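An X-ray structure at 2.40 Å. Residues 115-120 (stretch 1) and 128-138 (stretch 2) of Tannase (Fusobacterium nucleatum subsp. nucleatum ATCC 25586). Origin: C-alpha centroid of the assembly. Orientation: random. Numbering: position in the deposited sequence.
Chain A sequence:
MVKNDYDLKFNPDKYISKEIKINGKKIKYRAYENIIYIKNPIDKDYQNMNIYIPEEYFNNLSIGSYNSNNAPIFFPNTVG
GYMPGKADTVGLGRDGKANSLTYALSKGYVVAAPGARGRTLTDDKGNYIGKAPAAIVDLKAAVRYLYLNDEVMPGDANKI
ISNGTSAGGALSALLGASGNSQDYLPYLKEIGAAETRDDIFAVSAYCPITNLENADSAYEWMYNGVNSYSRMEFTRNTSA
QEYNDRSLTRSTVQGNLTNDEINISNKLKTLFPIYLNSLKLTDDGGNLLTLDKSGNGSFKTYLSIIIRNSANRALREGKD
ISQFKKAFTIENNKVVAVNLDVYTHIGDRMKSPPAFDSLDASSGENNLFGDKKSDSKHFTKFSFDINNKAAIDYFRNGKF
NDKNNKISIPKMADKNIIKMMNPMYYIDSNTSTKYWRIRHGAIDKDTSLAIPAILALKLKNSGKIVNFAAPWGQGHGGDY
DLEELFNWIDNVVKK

Stretch 1 115-120: GARGRT
Stretch 2 128-138: YIGKAPAAIVD

Residues 115-120 have no regular secondary structure; they are extended as far as Gly 118 and bend at Arg 119. They lie against a loop and the first turn of a helix in residues 128-138. Together they bury 533 Å² of surface, and Arg 117 contributes most of any residue, followed by Asp 138, Arg 119 and Gly 130.

Stretch 1 is extended through Ala 116 (phi/psi -158/149), Arg 117 (-69/163) and Gly 118 (-147/-177), then bends at Arg 119 (-74/-22) and Thr 120 (-94/-3). Stretch 2 runs as a loop through Tyr 128 (-74/130), Ile 129 (-122/6), Gly 130 (-133/20), Lys 131 (-75/163) and Ala 132 (-52/137). A cis peptide bond leads into Pro 133 (-104/33), the N-cap of the helix that begins at Ala 134. Within that helix Val 137 N donates to Pro 133 O (3.1 Å) and Asp 138 N to Ala 134 O (2.9 Å).

Arg 117 points its CA-to-CB bond toward stretch 2 and adopts chi1 m, chi2 t, chi3 m, with chi4 at 163°. The CA-to-CB bond of its partner, Asp 138, also points toward stretch 1, with chi1 m (-71°) and chi2 160°. The charged groups form a salt bridge: Arg 117 NE donates to Asp 138 OD1 at 2.9 Å and Arg 117 NH2 to Asp 138 OD2 at 3.0 Å, while a weak bond joins Arg 117 NE to Asp 138 OD2 at 3.2 Å. The carboxylate sits at the edge of the guanidinium, where the N-H groups are directed. Asp 138 OD1 also accepts from the backbone, at 2.8 Å from Arg 117 N and with a nearly linear angle of 172°, so one carboxylate holds both the main chain and the side chain of the arginine. A weak bond from Arg 117 NH1 to Ile 129 O (2.9 Å) ties the guanidinium to the loop before the helix. Ala 134 CB covers one face of the group, 3.5 Å from Arg 117 CZ. Nearby, Ala 135 CB lies 3.3 Å from Arg 117 O, and Ala 116 CB makes an apolar contact with Ala 135 CB at 4.4 Å.

Further along, the backbones come close at the glycines, with CA atoms 4.5 Å apart for Gly 118 and Gly 130 and 4.6 Å for Arg 119 and Lys 131; the two backbones run in roughly the same direction over this short step. Here CA-H...O contacts run both ways, from Gly 130 CA to Gly 118 O (3.0 Å) and from Arg 119 CA to Gly 130 O (3.2 Å). Gly 130 has no side chain, and a CB there would fall 1.8 Å from Gly 118 O, a clash. A water bridges the two stretches, donating to Arg 119 O (2.8 Å) and accepting from Gly 130 N (2.9 Å).

The CA-to-CB bond of Arg 119 points sideways (chi1 p, chi2 t, chi3 t, chi4 77°), and its end leads away to partners elsewhere in the structure. The CA-to-CB bond of Lys 131 points away (m, m, t, t), but the end of the side chain comes nearer, and Lys 131 NZ makes a weak hydrogen bond to Arg 119 O at 3.2 Å.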

# COMPACT_ATOMS: atom_id res chain seq x y z
N GLY A 115 -13.47 7.45 -0.11
CA GLY A 115 -13.61 6.33 0.78
C GLY A 115 -13.73 5.03 -0.00
O GLY A 115 -13.91 5.03 -1.22
N ALA A 116 -13.63 3.91 0.72
CA ALA A 116 -13.69 2.58 0.13
C ALA A 116 -14.11 1.58 1.20
O ALA A 116 -13.80 1.76 2.38
CB ALA A 116 -12.33 2.17 -0.47
N ARG A 117 -14.81 0.53 0.77
CA ARG A 117 -15.21 -0.54 1.68
C ARG A 117 -13.99 -1.33 2.13
O ARG A 117 -12.92 -1.28 1.53
CB ARG A 117 -16.21 -1.49 1.03
CG ARG A 117 -17.50 -0.85 0.54
CD ARG A 117 -18.29 -1.83 -0.32
NE ARG A 117 -17.81 -1.82 -1.69
CZ ARG A 117 -18.06 -2.77 -2.58
NH1 ARG A 117 -18.80 -3.82 -2.24
NH2 ARG A 117 -17.58 -2.68 -3.82
N GLY A 118 -14.17 -2.08 3.21
CA GLY A 118 -13.11 -2.87 3.78
C GLY A 118 -13.69 -4.13 4.39
O GLY A 118 -14.91 -4.35 4.36
N ARG A 119 -12.80 -4.90 5.01
CA ARG A 119 -13.01 -6.33 5.21
C ARG A 119 -14.05 -6.67 6.27
O ARG A 119 -14.60 -7.77 6.23
CB ARG A 119 -11.65 -6.99 5.54
CG ARG A 119 -10.95 -6.38 6.75
CD ARG A 119 -9.67 -7.12 6.98
NE ARG A 119 -8.86 -6.63 8.11
CZ ARG A 119 -9.11 -6.88 9.39
NH1 ARG A 119 -10.23 -7.55 9.78
NH2 ARG A 119 -8.27 -6.40 10.30
N THR A 120 -14.34 -5.77 7.22
CA THR A 120 -15.33 -6.10 8.24
C THR A 120 -16.75 -5.64 7.90
O THR A 120 -17.67 -5.93 8.66
CB THR A 120 -14.93 -5.50 9.60
OG1 THR A 120 -14.65 -4.11 9.44
CG2 THR A 120 -13.69 -6.18 10.15
N TYR A 128 -21.22 -10.21 4.36
CA TYR A 128 -20.03 -9.40 4.16
C TYR A 128 -20.00 -8.77 2.77
O TYR A 128 -20.18 -9.47 1.76
CB TYR A 128 -18.79 -10.26 4.38
CG TYR A 128 -18.68 -10.79 5.80
CD1 TYR A 128 -18.58 -9.91 6.88
CD2 TYR A 128 -18.71 -12.16 6.05
CE1 TYR A 128 -18.49 -10.39 8.19
CE2 TYR A 128 -18.61 -12.66 7.35
CZ TYR A 128 -18.51 -11.76 8.42
OH TYR A 128 -18.39 -12.22 9.70
N ILE A 129 -19.76 -7.46 2.73
CA ILE A 129 -19.80 -6.67 1.51
C ILE A 129 -18.49 -5.96 1.24
O ILE A 129 -18.41 -5.16 0.29
CB ILE A 129 -20.95 -5.65 1.56
CG1 ILE A 129 -20.75 -4.71 2.75
CG2 ILE A 129 -22.28 -6.36 1.65
CD1 ILE A 129 -21.67 -3.53 2.76
N GLY A 130 -17.45 -6.21 2.03
CA GLY A 130 -16.19 -5.51 1.85
C GLY A 130 -14.99 -6.43 1.87
O GLY A 130 -13.86 -5.99 2.13
N LYS A 131 -15.23 -7.71 1.62
CA LYS A 131 -14.13 -8.62 1.38
C LYS A 131 -13.60 -8.40 -0.03
O LYS A 131 -14.25 -7.78 -0.88
CB LYS A 131 -14.58 -10.08 1.54
CG LYS A 131 -15.34 -10.37 2.81
CD LYS A 131 -14.48 -10.09 4.02
CE LYS A 131 -14.89 -10.99 5.17
NZ LYS A 131 -13.93 -10.90 6.29
N ALA A 132 -12.40 -8.91 -0.26
CA ALA A 132 -11.72 -8.75 -1.54
C ALA A 132 -12.65 -9.17 -2.68
O ALA A 132 -13.32 -10.20 -2.58
CB ALA A 132 -10.45 -9.59 -1.55
N PRO A 133 -12.70 -8.42 -3.78
CA PRO A 133 -11.91 -7.25 -4.18
C PRO A 133 -12.63 -5.89 -4.04
O PRO A 133 -12.35 -4.99 -4.82
CB PRO A 133 -11.63 -7.55 -5.65
CG PRO A 133 -12.95 -8.23 -6.10
CD PRO A 133 -13.48 -8.97 -4.91
N ALA A 134 -13.50 -5.73 -3.04
CA ALA A 134 -14.31 -4.52 -2.92
C ALA A 134 -13.48 -3.24 -2.90
O ALA A 134 -13.82 -2.26 -3.58
CB ALA A 134 -15.19 -4.59 -1.65
N ALA A 135 -12.42 -3.19 -2.09
CA ALA A 135 -11.73 -1.91 -1.93
C ALA A 135 -11.06 -1.45 -3.22
O ALA A 135 -11.05 -0.26 -3.52
CB ALA A 135 -10.71 -1.96 -0.79
N ILE A 136 -10.49 -2.39 -3.99
CA ILE A 136 -9.86 -1.98 -5.25
C ILE A 136 -10.94 -1.60 -6.25
O ILE A 136 -10.76 -0.68 -7.05
CB ILE A 136 -8.89 -3.06 -5.79
CG1 ILE A 136 -8.20 -2.55 -7.06
CG2 ILE A 136 -9.55 -4.40 -6.09
CD1 ILE A 136 -7.41 -1.29 -6.81
N VAL A 137 -12.12 -2.23 -6.16
CA VAL A 137 -13.22 -1.86 -7.04
C VAL A 137 -13.72 -0.46 -6.73
O VAL A 137 -14.02 0.33 -7.64
CB VAL A 137 -14.34 -2.91 -6.94
CG1 VAL A 137 -15.64 -2.37 -7.57
CG2 VAL A 137 -13.89 -4.21 -7.59
N ASP A 138 -13.77 -0.10 -5.44
CA ASP A 138 -14.24 1.24 -5.08
C ASP A 138 -13.30 2.31 -5.60
O ASP A 138 -13.75 3.31 -6.18
CB ASP A 138 -14.42 1.34 -3.56
CG ASP A 138 -15.63 0.53 -3.03
OD1 ASP A 138 -15.68 0.21 -1.82
OD2 ASP A 138 -16.55 0.19 -3.81
O HOH W 1 -16.81 -7.46 4.57